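Local coordinates for protein ofchtiv-g5 (Ostrinia furnacalis, PDB 6JM8) that probably hydrolyses the beta-1,4 links of chitin, as a group IV insect chitinase of glycoside hydrolase family 18, at residues 7-12 with 343-348; 165-170 with 188-193; 194-199 with 222-227; 204-209 with 248-253. All coordinates share one frame; numbering follows the deposited sequence.

Contact 1 of 4, residues 7-12 with 343-348. With NAG (2-acetamido-2-deoxy-beta-D-glucopyranose), chain B; NAG (2-acetamido-2-deoxy-beta-D-glucopyranose), chain C.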
# COMPACT_ATOMS: atom_id res chain seq x y z
N VAL A 7 -0.91 1.25 -10.10
CA VAL A 7 -2.03 0.83 -9.28
C VAL A 7 -2.19 1.85 -8.16
O VAL A 7 -1.39 1.89 -7.22
CB VAL A 7 -1.82 -0.58 -8.72
CG1 VAL A 7 -3.01 -1.02 -7.89
CG2 VAL A 7 -1.56 -1.57 -9.85
N CYS A 8 -3.24 2.67 -8.24
CA CYS A 8 -3.46 3.77 -7.30
C CYS A 8 -4.49 3.36 -6.25
O CYS A 8 -5.68 3.25 -6.55
CB CYS A 8 -3.93 5.03 -8.04
SG CYS A 8 -2.76 5.73 -9.22
N TYR A 9 -4.03 3.17 -5.02
CA TYR A 9 -4.95 2.96 -3.91
C TYR A 9 -5.51 4.29 -3.43
O TYR A 9 -4.78 5.27 -3.27
CB TYR A 9 -4.25 2.25 -2.75
CG TYR A 9 -4.18 0.75 -2.89
CD1 TYR A 9 -3.16 0.16 -3.62
CD2 TYR A 9 -5.14 -0.07 -2.31
CE1 TYR A 9 -3.09 -1.21 -3.76
CE2 TYR A 9 -5.08 -1.44 -2.45
CZ TYR A 9 -4.05 -2.00 -3.18
OH TYR A 9 -3.96 -3.36 -3.33
N TYR A 10 -6.82 4.32 -3.21
CA TYR A 10 -7.53 5.52 -2.76
C TYR A 10 -8.18 5.22 -1.42
O TYR A 10 -9.16 4.46 -1.35
CB TYR A 10 -8.57 5.95 -3.80
CG TYR A 10 -9.46 7.10 -3.37
CD1 TYR A 10 -8.99 8.10 -2.53
CD2 TYR A 10 -10.77 7.17 -3.81
CE1 TYR A 10 -9.81 9.14 -2.13
CE2 TYR A 10 -11.60 8.21 -3.43
CZ TYR A 10 -11.11 9.19 -2.59
OH TYR A 10 -11.93 10.22 -2.20
N GLY A 11 -7.64 5.80 -0.35
CA GLY A 11 -8.26 5.70 0.95
C GLY A 11 -9.49 6.58 1.02
O GLY A 11 -9.39 7.78 1.27
N THR A 12 -10.66 5.98 0.81
CA THR A 12 -11.88 6.75 0.57
C THR A 12 -12.28 7.62 1.75
O THR A 12 -12.98 8.61 1.56
CB THR A 12 -13.02 5.81 0.19
OG1 THR A 12 -13.14 4.77 1.17
CG2 THR A 12 -12.74 5.19 -1.16
N MET A 343 2.60 0.03 -7.41
CA MET A 343 1.41 0.23 -6.60
C MET A 343 1.74 1.26 -5.53
O MET A 343 2.81 1.20 -4.91
CB MET A 343 0.96 -1.09 -5.96
CG MET A 343 0.33 -0.97 -4.59
SD MET A 343 0.12 -2.59 -3.81
CE MET A 343 1.47 -2.58 -2.63
N LEU A 344 0.84 2.21 -5.32
CA LEU A 344 1.10 3.31 -4.41
C LEU A 344 0.04 3.36 -3.32
O LEU A 344 -1.16 3.23 -3.60
CB LEU A 344 1.15 4.65 -5.15
CG LEU A 344 -0.11 5.05 -5.91
CD1 LEU A 344 -0.85 6.16 -5.18
CD2 LEU A 344 0.27 5.47 -7.32
N TRP A 345 0.49 3.55 -2.09
CA TRP A 345 -0.39 3.84 -0.97
C TRP A 345 0.00 5.19 -0.39
O TRP A 345 1.10 5.33 0.17
CB TRP A 345 -0.32 2.76 0.10
CG TRP A 345 -1.29 3.03 1.17
CD1 TRP A 345 -1.13 3.88 2.21
CD2 TRP A 345 -2.62 2.50 1.27
NE1 TRP A 345 -2.27 3.90 2.98
CE2 TRP A 345 -3.20 3.06 2.42
CE3 TRP A 345 -3.37 1.60 0.51
CZ2 TRP A 345 -4.49 2.76 2.84
CZ3 TRP A 345 -4.65 1.30 0.92
CH2 TRP A 345 -5.20 1.87 2.07
N SER A 346 -0.87 6.19 -0.52
CA SER A 346 -2.10 6.12 -1.31
C SER A 346 -2.25 7.47 -2.00
O SER A 346 -1.56 8.42 -1.64
CB SER A 346 -3.31 5.80 -0.43
OG SER A 346 -3.44 6.74 0.62
N ILE A 347 -3.16 7.56 -2.97
CA ILE A 347 -3.17 8.72 -3.86
C ILE A 347 -3.50 10.01 -3.10
O ILE A 347 -3.02 11.09 -3.47
CB ILE A 347 -4.14 8.50 -5.03
CG1 ILE A 347 -3.96 9.58 -6.09
CG2 ILE A 347 -5.59 8.45 -4.55
CD1 ILE A 347 -4.66 9.29 -7.40
N GLU A 348 -4.28 9.92 -2.02
CA GLU A 348 -4.78 11.13 -1.36
C GLU A 348 -3.72 11.86 -0.53
O GLU A 348 -4.04 12.93 0.01
CB GLU A 348 -5.99 10.78 -0.49
CG GLU A 348 -5.66 10.03 0.78
CD GLU A 348 -5.79 8.53 0.63
OE1 GLU A 348 -5.98 8.05 -0.51
OE2 GLU A 348 -5.69 7.82 1.66
C1 NAG B . -1.22 -1.63 4.60
C2 NAG B . -2.71 -1.57 4.10
C3 NAG B . -3.48 -0.41 4.75
C4 NAG B . -2.55 0.62 5.37
C5 NAG B . -1.35 0.85 4.46
C6 NAG B . -0.47 1.94 5.02
C7 NAG B . -3.09 -2.53 1.87
C8 NAG B . -3.15 -2.25 0.40
N2 NAG B . -2.79 -1.49 2.65
O3 NAG B . -4.39 -0.88 5.74
O4 NAG B . -3.22 1.87 5.44
O5 NAG B . -0.55 -0.33 4.37
O6 NAG B . 0.37 1.41 6.03
O7 NAG B . -3.29 -3.65 2.32
C1 NAG C . -3.98 2.02 6.63
C2 NAG C . -4.02 3.52 6.92
C3 NAG C . -4.97 3.82 8.10
C4 NAG C . -6.32 3.15 7.86
C5 NAG C . -6.08 1.66 7.63
C6 NAG C . -7.35 0.88 7.40
C7 NAG C . -2.06 4.94 6.51
C8 NAG C . -2.85 5.56 5.40
N2 NAG C . -2.67 3.98 7.21
O3 NAG C . -5.12 5.22 8.28
O4 NAG C . -7.24 3.30 8.92
O5 NAG C . -5.30 1.53 6.45
O6 NAG C . -7.03 -0.49 7.33
O7 NAG C . -0.92 5.30 6.77
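The side chains of Y9 and W345 cross at about a right angle beneath the bound sugar, while their ring planes are only 46° apart. The closest approach is Y9 CB to W345 CE3, 3.4 Å. The acetamido methyl of the chain B NAG lies over one face of Y9, toward the rim. The same sugar lies on one face of W345, with its C5 3.4 Å above the plane. S346 CB is on the opposite face. W345 CG is anti to the backbone N (chi1 -176°), which turns the indole toward Y9 and the sugar. With an alanine here the sugar ring is likely to lose the flat surface under its C5, and a gap would probably open beside Y9. M343 SD makes an oblique Met-aromatic contact with Y9, 3.5 Å from CE1. E348 bends at chi2, and its OE1 accepts G11 N at 2.8 Å on the syn side, though 33° out of the carboxylate plane. S346 OG donates to E348 OE2 from above that plane. Strands 5-11 and 341-345 run parallel in the family 18 TIM barrel, with L344 N bonded to V7 O. Strand 35-43 flanks the first, strand 243-256 the second, and helix 362-372 packs on C8, L344 and I347.

Contact 2 of 4, residues 165-170 with 188-193. With NAG (2-acetamido-2-deoxy-beta-D-glucopyranose), chain B; NAG (2-acetamido-2-deoxy-beta-D-glucopyranose), chain D.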
# COMPACT_ATOMS: atom_id res chain seq x y z
N VAL A 165 0.15 -8.03 -0.46
CA VAL A 165 0.84 -9.00 0.38
C VAL A 165 2.00 -8.34 1.12
O VAL A 165 2.55 -7.33 0.68
CB VAL A 165 1.35 -10.20 -0.44
CG1 VAL A 165 0.19 -10.93 -1.10
CG2 VAL A 165 2.36 -9.73 -1.47
N SER A 166 2.37 -8.94 2.25
CA SER A 166 3.54 -8.49 2.98
C SER A 166 4.80 -8.71 2.14
O SER A 166 4.85 -9.58 1.26
CB SER A 166 3.66 -9.23 4.32
OG SER A 166 3.82 -10.62 4.14
N ALA A 167 5.82 -7.91 2.42
CA ALA A 167 6.96 -7.76 1.52
C ALA A 167 8.13 -8.67 1.87
O ALA A 167 8.54 -9.50 1.05
CB ALA A 167 7.42 -6.29 1.52
N VAL A 168 8.69 -8.53 3.07
CA VAL A 168 9.96 -9.17 3.38
C VAL A 168 9.77 -10.67 3.61
O VAL A 168 8.69 -11.14 3.97
CB VAL A 168 10.63 -8.50 4.60
CG1 VAL A 168 10.77 -7.01 4.35
CG2 VAL A 168 9.84 -8.77 5.86
N GLU A 169 10.86 -11.42 3.41
CA GLU A 169 10.79 -12.87 3.44
C GLU A 169 10.31 -13.39 4.79
O GLU A 169 9.49 -14.31 4.85
CB GLU A 169 12.16 -13.47 3.10
CG GLU A 169 12.27 -14.96 3.39
CD GLU A 169 13.56 -15.57 2.89
OE1 GLU A 169 14.43 -14.81 2.40
OE2 GLU A 169 13.71 -16.81 2.97
N GLU A 170 10.82 -12.81 5.88
CA GLU A 170 10.41 -13.27 7.21
C GLU A 170 8.90 -13.17 7.39
O GLU A 170 8.30 -13.99 8.10
CB GLU A 170 11.13 -12.48 8.30
CG GLU A 170 10.77 -12.90 9.71
CD GLU A 170 11.41 -12.04 10.78
OE1 GLU A 170 12.03 -11.01 10.43
OE2 GLU A 170 11.29 -12.39 11.98
N ILE A 188 0.43 -9.50 -8.25
CA ILE A 188 0.68 -9.46 -6.81
C ILE A 188 1.24 -8.09 -6.48
O ILE A 188 2.31 -7.70 -6.98
CB ILE A 188 1.64 -10.57 -6.37
CG1 ILE A 188 1.02 -11.95 -6.62
CG2 ILE A 188 2.02 -10.41 -4.91
CD1 ILE A 188 1.93 -13.10 -6.23
N GLY A 189 0.54 -7.34 -5.63
CA GLY A 189 1.03 -6.06 -5.18
C GLY A 189 1.79 -6.18 -3.87
O GLY A 189 1.18 -6.32 -2.81
N VAL A 190 3.11 -6.13 -3.94
CA VAL A 190 3.95 -6.35 -2.76
C VAL A 190 4.08 -5.04 -1.99
O VAL A 190 4.57 -4.04 -2.52
CB VAL A 190 5.33 -6.90 -3.16
CG1 VAL A 190 6.11 -7.31 -1.93
CG2 VAL A 190 5.17 -8.07 -4.12
N MET A 191 3.64 -5.06 -0.73
CA MET A 191 3.61 -3.85 0.10
C MET A 191 5.01 -3.57 0.63
O MET A 191 5.34 -3.81 1.79
CB MET A 191 2.59 -4.01 1.22
CG MET A 191 1.15 -4.02 0.72
SD MET A 191 -0.09 -4.26 2.00
CE MET A 191 0.39 -5.86 2.64
N THR A 192 5.85 -3.04 -0.26
CA THR A 192 7.25 -2.75 0.05
C THR A 192 7.38 -1.38 0.72
O THR A 192 8.01 -0.45 0.23
CB THR A 192 8.11 -2.84 -1.21
OG1 THR A 192 7.36 -2.35 -2.33
CG2 THR A 192 8.51 -4.28 -1.47
N TYR A 193 6.73 -1.28 1.88
CA TYR A 193 6.83 -0.12 2.75
C TYR A 193 6.47 -0.59 4.16
O TYR A 193 6.25 -1.79 4.38
CB TYR A 193 5.93 1.03 2.28
CG TYR A 193 4.57 0.60 1.77
CD1 TYR A 193 3.59 0.16 2.65
CD2 TYR A 193 4.26 0.65 0.42
CE1 TYR A 193 2.35 -0.23 2.20
CE2 TYR A 193 3.01 0.27 -0.04
CZ TYR A 193 2.06 -0.17 0.85
OH TYR A 193 0.82 -0.56 0.41
C1 NAG B . -1.22 -1.63 4.60
C2 NAG B . -2.71 -1.57 4.10
C3 NAG B . -3.48 -0.41 4.75
C4 NAG B . -2.55 0.62 5.37
C5 NAG B . -1.35 0.85 4.46
C6 NAG B . -0.47 1.94 5.02
C7 NAG B . -3.09 -2.53 1.87
C8 NAG B . -3.15 -2.25 0.40
N2 NAG B . -2.79 -1.49 2.65
O3 NAG B . -4.39 -0.88 5.74
O4 NAG B . -3.22 1.87 5.44
O5 NAG B . -0.55 -0.33 4.37
O6 NAG B . 0.37 1.41 6.03
O7 NAG B . -3.29 -3.65 2.32
C1 NAG D . 1.77 -2.65 8.90
C2 NAG D . 0.92 -1.41 9.05
C3 NAG D . -0.32 -1.47 8.15
C4 NAG D . 0.05 -1.84 6.71
C5 NAG D . 0.96 -3.07 6.71
C6 NAG D . 1.49 -3.46 5.35
C7 NAG D . 0.54 -0.06 11.10
C8 NAG D . 0.10 -0.09 12.53
N2 NAG D . 0.53 -1.24 10.45
O3 NAG D . -0.95 -0.20 8.13
O4 NAG D . -1.16 -2.11 5.99
O5 NAG D . 2.11 -2.83 7.54
O6 NAG D . 2.15 -4.71 5.44
O7 NAG D . 0.90 0.97 10.55
O HOH W 1 4.58 -5.22 4.14
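The Y193 ring carries the backbone carbon of M191 over the centre of one face, 4.2 Å above the plane, and M191 is the residue that meets V165 across the contact. At the ring edge, near the plane, lies O5 of the chain B NAG. Here two parallel strands of the family 18 TIM barrel end at the sugar site. V165 is gripped by two backbone bonds. Its N donates to G189 O, and its O accepts M191 N at 2.9 Å with a nearly straight N-H (168°). On one side of the strands V165 CG2 meets I188 CG2 at 3.5 Å and, more loosely, V190 CG2. V190 CG1 is anti to the backbone N (chi1 -172°), which brings this branch 3.8 Å from A167 CB. W233 of helix 226-236 packs on V165 and V190 there. M191 lies on the other face of the strands, and its sulfur touches the glycan. Its chain bends at chi3, and the methyl CE turns back to V165 O at 3.3 Å. SD then faces O7 of the chain B NAG, also at 3.3 Å, so the thioether touches the acetamido group. M191 and T192 are each the centre of an inverse gamma turn. One water receives a weak bond from A167 N, donates to M191 O at 2.8 Å, and is hydrogen-bonded to O6 of the chain D NAG.

Contact 3 of 4, residues 194-199 with 222-227. With NAG (2-acetamido-2-deoxy-beta-D-glucopyranose), chain E; NAG (2-acetamido-2-deoxy-beta-D-glucopyranose), chain D; NAG (2-acetamido-2-deoxy-beta-D-glucopyranose), chain B.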
# COMPACT_ATOMS: atom_id res chain seq x y z
N ASP A 194 6.42 0.35 5.10
CA ASP A 194 6.28 0.02 6.52
C ASP A 194 7.40 -0.92 6.98
O ASP A 194 7.19 -1.78 7.84
CB ASP A 194 4.91 -0.59 6.84
CG ASP A 194 3.77 0.32 6.47
OD1 ASP A 194 3.93 1.56 6.58
OD2 ASP A 194 2.71 -0.19 6.05
N MET A 195 8.59 -0.77 6.38
CA MET A 195 9.72 -1.60 6.77
C MET A 195 10.12 -1.34 8.22
O MET A 195 10.44 -2.27 8.97
CB MET A 195 10.91 -1.35 5.84
CG MET A 195 10.62 -1.66 4.38
SD MET A 195 10.64 -3.43 4.06
CE MET A 195 10.10 -3.46 2.36
N HIS A 196 10.12 -0.07 8.62
CA HIS A 196 10.31 0.32 10.00
C HIS A 196 9.28 1.39 10.34
O HIS A 196 8.61 1.94 9.46
CB HIS A 196 11.73 0.82 10.26
CG HIS A 196 12.78 -0.19 9.92
ND1 HIS A 196 13.10 -1.24 10.75
CD2 HIS A 196 13.56 -0.32 8.82
CE1 HIS A 196 14.04 -1.97 10.19
NE2 HIS A 196 14.34 -1.44 9.02
N GLY A 197 9.15 1.68 11.63
CA GLY A 197 8.14 2.63 12.06
C GLY A 197 8.19 2.81 13.55
O GLY A 197 9.03 2.23 14.25
N ALA A 198 7.25 3.63 14.03
CA ALA A 198 7.23 4.04 15.43
C ALA A 198 7.13 2.87 16.40
O ALA A 198 7.42 3.04 17.59
CB ALA A 198 6.07 5.01 15.66
N TRP A 199 6.71 1.70 15.92
CA TRP A 199 6.65 0.51 16.77
C TRP A 199 8.03 -0.01 17.14
O TRP A 199 8.13 -0.85 18.04
CB TRP A 199 5.86 -0.58 16.06
CG TRP A 199 6.35 -0.85 14.68
CD1 TRP A 199 7.38 -1.68 14.32
CD2 TRP A 199 5.86 -0.28 13.47
NE1 TRP A 199 7.54 -1.67 12.96
CE2 TRP A 199 6.62 -0.81 12.41
CE3 TRP A 199 4.83 0.63 13.17
CZ2 TRP A 199 6.40 -0.47 11.08
CZ3 TRP A 199 4.61 0.97 11.85
CH2 TRP A 199 5.39 0.42 10.82
N THR A 222 18.58 -10.63 5.54
CA THR A 222 17.51 -10.60 6.52
C THR A 222 17.01 -9.20 6.83
O THR A 222 16.04 -9.05 7.58
CB THR A 222 17.95 -11.28 7.82
OG1 THR A 222 18.94 -10.46 8.47
CG2 THR A 222 18.54 -12.65 7.54
N LEU A 223 17.65 -8.16 6.29
CA LEU A 223 17.24 -6.80 6.58
C LEU A 223 15.95 -6.45 5.85
O LEU A 223 15.63 -7.00 4.79
CB LEU A 223 18.34 -5.81 6.19
CG LEU A 223 19.69 -5.99 6.89
CD1 LEU A 223 20.73 -5.08 6.26
CD2 LEU A 223 19.57 -5.72 8.37
N TYR A 224 15.20 -5.52 6.44
CA TYR A 224 13.90 -5.11 5.91
C TYR A 224 14.13 -3.96 4.93
O TYR A 224 14.18 -2.79 5.32
CB TYR A 224 12.96 -4.69 7.04
CG TYR A 224 12.66 -5.76 8.07
CD1 TYR A 224 12.94 -7.10 7.83
CD2 TYR A 224 12.08 -5.42 9.29
CE1 TYR A 224 12.67 -8.07 8.77
CE2 TYR A 224 11.80 -6.39 10.24
CZ TYR A 224 12.10 -7.71 9.98
OH TYR A 224 11.82 -8.68 10.92
N ASN A 225 14.29 -4.29 3.65
CA ASN A 225 14.36 -3.25 2.63
C ASN A 225 13.69 -3.74 1.35
O ASN A 225 13.36 -4.92 1.20
CB ASN A 225 15.80 -2.78 2.39
CG ASN A 225 16.75 -3.91 2.03
OD1 ASN A 225 16.48 -4.69 1.12
ND2 ASN A 225 17.87 -3.98 2.72
N VAL A 226 13.50 -2.80 0.43
CA VAL A 226 12.71 -3.06 -0.78
C VAL A 226 13.43 -4.06 -1.68
O VAL A 226 12.79 -4.96 -2.25
CB VAL A 226 12.42 -1.74 -1.51
CG1 VAL A 226 11.76 -2.01 -2.86
CG2 VAL A 226 11.54 -0.84 -0.66
N ASN A 227 14.75 -3.94 -1.81
CA ASN A 227 15.49 -4.85 -2.67
C ASN A 227 15.39 -6.29 -2.17
O ASN A 227 15.14 -7.21 -2.96
CB ASN A 227 16.96 -4.43 -2.76
CG ASN A 227 17.81 -5.43 -3.51
OD1 ASN A 227 17.56 -5.74 -4.67
ND2 ASN A 227 18.83 -5.96 -2.84
C1 NAG E . 6.08 -4.51 11.17
C2 NAG E . 5.78 -4.73 9.68
C3 NAG E . 4.79 -3.68 9.19
C4 NAG E . 3.56 -3.58 10.10
C5 NAG E . 3.93 -3.50 11.59
C6 NAG E . 2.76 -3.62 12.56
C7 NAG E . 7.39 -5.71 8.11
C8 NAG E . 8.68 -5.51 7.35
N2 NAG E . 6.99 -4.69 8.88
O1 NAG E . 6.87 -5.55 11.62
O3 NAG E . 4.40 -4.02 7.87
O4 NAG E . 2.90 -2.38 9.72
O5 NAG E . 4.85 -4.54 11.92
O6 NAG E . 3.00 -2.96 13.80
O7 NAG E . 6.74 -6.74 8.00
C1 NAG D . 1.77 -2.65 8.90
C2 NAG D . 0.92 -1.41 9.05
C3 NAG D . -0.32 -1.47 8.15
C4 NAG D . 0.05 -1.84 6.71
C5 NAG D . 0.96 -3.07 6.71
C6 NAG D . 1.49 -3.46 5.35
C7 NAG D . 0.54 -0.06 11.10
C8 NAG D . 0.10 -0.09 12.53
N2 NAG D . 0.53 -1.24 10.45
O3 NAG D . -0.95 -0.20 8.13
O4 NAG D . -1.16 -2.11 5.99
O5 NAG D . 2.11 -2.83 7.54
O6 NAG D . 2.15 -4.71 5.44
O7 NAG D . 0.90 0.97 10.55
C1 NAG B . -1.22 -1.63 4.60
C2 NAG B . -2.71 -1.57 4.10
C3 NAG B . -3.48 -0.41 4.75
C4 NAG B . -2.55 0.62 5.37
C5 NAG B . -1.35 0.85 4.46
C6 NAG B . -0.47 1.94 5.02
C7 NAG B . -3.09 -2.53 1.87
C8 NAG B . -3.15 -2.25 0.40
N2 NAG B . -2.79 -1.49 2.65
O3 NAG B . -4.39 -0.88 5.74
O4 NAG B . -3.22 1.87 5.44
O5 NAG B . -0.55 -0.33 4.37
O6 NAG B . 0.37 1.41 6.03
O7 NAG B . -3.29 -3.65 2.32
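This is a loop-to-loop contact made by van der Waals packing. It joins the chain just after strand 187-191 to the lead-in of helix 226-236, beside the sugar-binding cleft. M195 and Y224 carry most of it. The M195 chain bends at chi2 (-76°), which lays SD 4.0 Å from Y224 CB. Its methyl CE continues to N225 C at 3.7 Å and to V226 CG2. M195 O lies at the edge of the Y224 ring, near its plane, 3.6 Å from CD2. H196 crosses Y224 at about a right angle, with NE2 4.0 Å from Y224 CB. The H196 and Y224 rings are near parallel but slid apart, and they barely overlap. One face of Y224 takes the acetamido methyl C8 of the chain E NAG, set toward the rim. The same sugar lies over the centre of one face of W199, with G197 CA behind. D194 adds polar grips. Its OD2 accepts O6 of the chain B NAG at 2.8 Å, and its backbone O accepts a weak bond from N2 of the chain E NAG. D194 OD1 takes a salt bridge from R252 and a hydrogen bond from Y250. Y224 OH lies very close to E170 OE1, probably hydrogen-bonded, and N225 OD1 caps the helix at N228 N. The chemistry implies a division of labour: apolar atoms join the two loops, while the aromatic faces and D194 serve the glycan.

Contact 4 of 4, residues 204-209 with 248-253. With NAG (2-acetamido-2-deoxy-beta-D-glucopyranose), chain B; NAG (2-acetamido-2-deoxy-beta-D-glucopyranose), chain D.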
# COMPACT_ATOMS: atom_id res chain seq x y z
N GLY A 204 14.20 4.27 11.85
CA GLY A 204 14.47 3.46 10.67
C GLY A 204 13.62 3.96 9.53
O GLY A 204 12.66 4.71 9.73
N HIS A 205 13.98 3.54 8.33
CA HIS A 205 13.34 4.05 7.13
C HIS A 205 12.05 3.30 6.83
O HIS A 205 11.96 2.08 7.03
CB HIS A 205 14.28 3.98 5.93
CG HIS A 205 15.50 4.83 6.08
ND1 HIS A 205 15.42 6.19 6.32
CD2 HIS A 205 16.81 4.53 6.04
CE1 HIS A 205 16.65 6.68 6.41
NE2 HIS A 205 17.51 5.70 6.24
N ASN A 206 11.06 4.04 6.34
CA ASN A 206 9.78 3.45 5.98
C ASN A 206 9.92 2.51 4.79
O ASN A 206 9.34 1.42 4.78
CB ASN A 206 8.77 4.57 5.68
CG ASN A 206 7.39 4.04 5.36
OD1 ASN A 206 6.96 3.03 5.91
ND2 ASN A 206 6.69 4.74 4.48
N ALA A 207 10.68 2.92 3.77
CA ALA A 207 10.86 2.12 2.56
C ALA A 207 12.28 2.28 2.04
O ALA A 207 12.51 2.81 0.94
CB ALA A 207 9.84 2.52 1.49
N PRO A 208 13.28 1.81 2.79
CA PRO A 208 14.65 1.86 2.28
C PRO A 208 14.82 0.90 1.11
O PRO A 208 14.32 -0.22 1.13
CB PRO A 208 15.49 1.42 3.49
CG PRO A 208 14.58 0.50 4.23
CD PRO A 208 13.19 1.05 4.05
N LEU A 209 15.51 1.38 0.08
CA LEU A 209 15.75 0.54 -1.09
C LEU A 209 16.80 -0.53 -0.79
O LEU A 209 16.62 -1.70 -1.14
CB LEU A 209 16.18 1.40 -2.28
CG LEU A 209 16.18 0.73 -3.65
CD1 LEU A 209 14.93 -0.12 -3.83
CD2 LEU A 209 16.27 1.79 -4.73
N PRO A 248 5.35 4.10 -0.93
CA PRO A 248 4.52 4.92 -0.03
C PRO A 248 4.45 6.38 -0.43
O PRO A 248 5.45 6.98 -0.82
CB PRO A 248 5.22 4.74 1.32
CG PRO A 248 6.67 4.57 0.96
CD PRO A 248 6.74 4.00 -0.45
N PHE A 249 3.25 6.97 -0.34
CA PHE A 249 3.06 8.41 -0.46
C PHE A 249 2.97 9.08 0.90
O PHE A 249 2.35 10.14 1.05
CB PHE A 249 1.81 8.72 -1.29
CG PHE A 249 2.01 8.60 -2.78
CD1 PHE A 249 3.06 7.87 -3.31
CD2 PHE A 249 1.14 9.24 -3.65
CE1 PHE A 249 3.23 7.76 -4.68
CE2 PHE A 249 1.30 9.14 -5.01
CZ PHE A 249 2.35 8.40 -5.53
N TYR A 250 3.57 8.46 1.92
CA TYR A 250 3.54 8.94 3.29
C TYR A 250 4.88 8.64 3.93
O TYR A 250 5.69 7.87 3.41
CB TYR A 250 2.41 8.28 4.09
CG TYR A 250 2.57 6.78 4.19
CD1 TYR A 250 2.13 5.95 3.16
CD2 TYR A 250 3.18 6.19 5.29
CE1 TYR A 250 2.28 4.58 3.23
CE2 TYR A 250 3.34 4.82 5.37
CZ TYR A 250 2.89 4.02 4.34
OH TYR A 250 3.04 2.66 4.41
N GLY A 251 5.11 9.25 5.10
CA GLY A 251 6.27 8.96 5.91
C GLY A 251 5.84 8.52 7.30
O GLY A 251 4.67 8.59 7.67
N ARG A 252 6.82 8.05 8.08
CA ARG A 252 6.59 7.63 9.45
C ARG A 252 7.46 8.46 10.38
O ARG A 252 8.61 8.77 10.06
CB ARG A 252 6.88 6.13 9.61
CG ARG A 252 5.98 5.27 8.74
CD ARG A 252 5.82 3.85 9.27
NE ARG A 252 4.65 3.21 8.69
CZ ARG A 252 3.42 3.32 9.18
NH1 ARG A 252 3.20 4.06 10.26
NH2 ARG A 252 2.41 2.70 8.59
N THR A 253 6.90 8.84 11.53
CA THR A 253 7.51 9.81 12.42
C THR A 253 7.84 9.19 13.77
O THR A 253 7.08 8.36 14.29
CB THR A 253 6.60 11.03 12.61
OG1 THR A 253 5.48 10.68 13.43
CG2 THR A 253 6.09 11.52 11.26
C1 NAG B . -1.22 -1.63 4.60
C2 NAG B . -2.71 -1.57 4.10
C3 NAG B . -3.48 -0.41 4.75
C4 NAG B . -2.55 0.62 5.37
C5 NAG B . -1.35 0.85 4.46
C6 NAG B . -0.47 1.94 5.02
C7 NAG B . -3.09 -2.53 1.87
C8 NAG B . -3.15 -2.25 0.40
N2 NAG B . -2.79 -1.49 2.65
O3 NAG B . -4.39 -0.88 5.74
O4 NAG B . -3.22 1.87 5.44
O5 NAG B . -0.55 -0.33 4.37
O6 NAG B . 0.37 1.41 6.03
O7 NAG B . -3.29 -3.65 2.32
C1 NAG D . 1.77 -2.65 8.90
C2 NAG D . 0.92 -1.41 9.05
C3 NAG D . -0.32 -1.47 8.15
C4 NAG D . 0.05 -1.84 6.71
C5 NAG D . 0.96 -3.07 6.71
C6 NAG D . 1.49 -3.46 5.35
C7 NAG D . 0.54 -0.06 11.10
C8 NAG D . 0.10 -0.09 12.53
N2 NAG D . 0.53 -1.24 10.45
O3 NAG D . -0.95 -0.20 8.13
O4 NAG D . -1.16 -2.11 5.99
O5 NAG D . 2.11 -2.83 7.54
O6 NAG D . 2.15 -4.71 5.44
O7 NAG D . 0.90 0.97 10.55
O HOH W 2 8.39 6.79 3.12
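The glycan-binding cleft of this chitinase is lined here by Y250 and R252, and N206 packs behind them. The N206 amide crosses Y250 at about a right angle, with amide and ring planes 51° apart. N206 CG is anti to the backbone N (chi1 -177°), which sends the amide in among P248, Y250 and R252. ND2 lies 3.5 Å from Y250 CE2, oblique to the ring. P248 CB sits over one face of that ring, toward the rim. A water accepts from N206 ND2 at 3.0 Å and donates to Y250 O at 2.9 Å, bridging the segments. N206 OD1 comes near the plane of the R252 guanidinium at its edge, 3.6 Å from NE. The amide and guanidinium planes are almost perpendicular, 85° apart. OD1 itself accepts D194 N. R252 is extended from CG to NE and brings NH2 to 3.0 Å from O7 of the chain D NAG. The partner that completes both R252 and Y250 is D194 OD1. A leucine at R252 would probably leave the D194 carboxylate without its charged mate and the acetamido oxygen without this close neighbour. A207 CB adds an apolar touch on P248 CG, 3.8 Å away. The 204-209 loop, between strand 187-191 and helix 226-236, thus packs on strand 243-256. R252 also touches Y283 of strand 283-285, while F249 turns to helix 362-372.

Overall arrangement
All four contacts touch the chain B NAG, and contacts 2, 3 and 4 also touch the chain D NAG. Contacts 1 and 2, with centres 16 Å apart, meet where M343 CE lies 3.7 Å from M191 CG. Contact 1 joins contact 4 along neighbouring strands, with W345 O 2.8 Å from F249 N in a probable hydrogen bond. Contacts 3 and 4 are the nearest pair, their centres 8 Å apart. D194 OD1 links them, 2.8 Å from R252 NH2 and 2.6 Å from Y250 OH. V168 CG1 meets M195 SD at 3.6 Å between contacts 2 and 3. Contacts 2, 3 and 4 all lie within the chain span closed by contact 1.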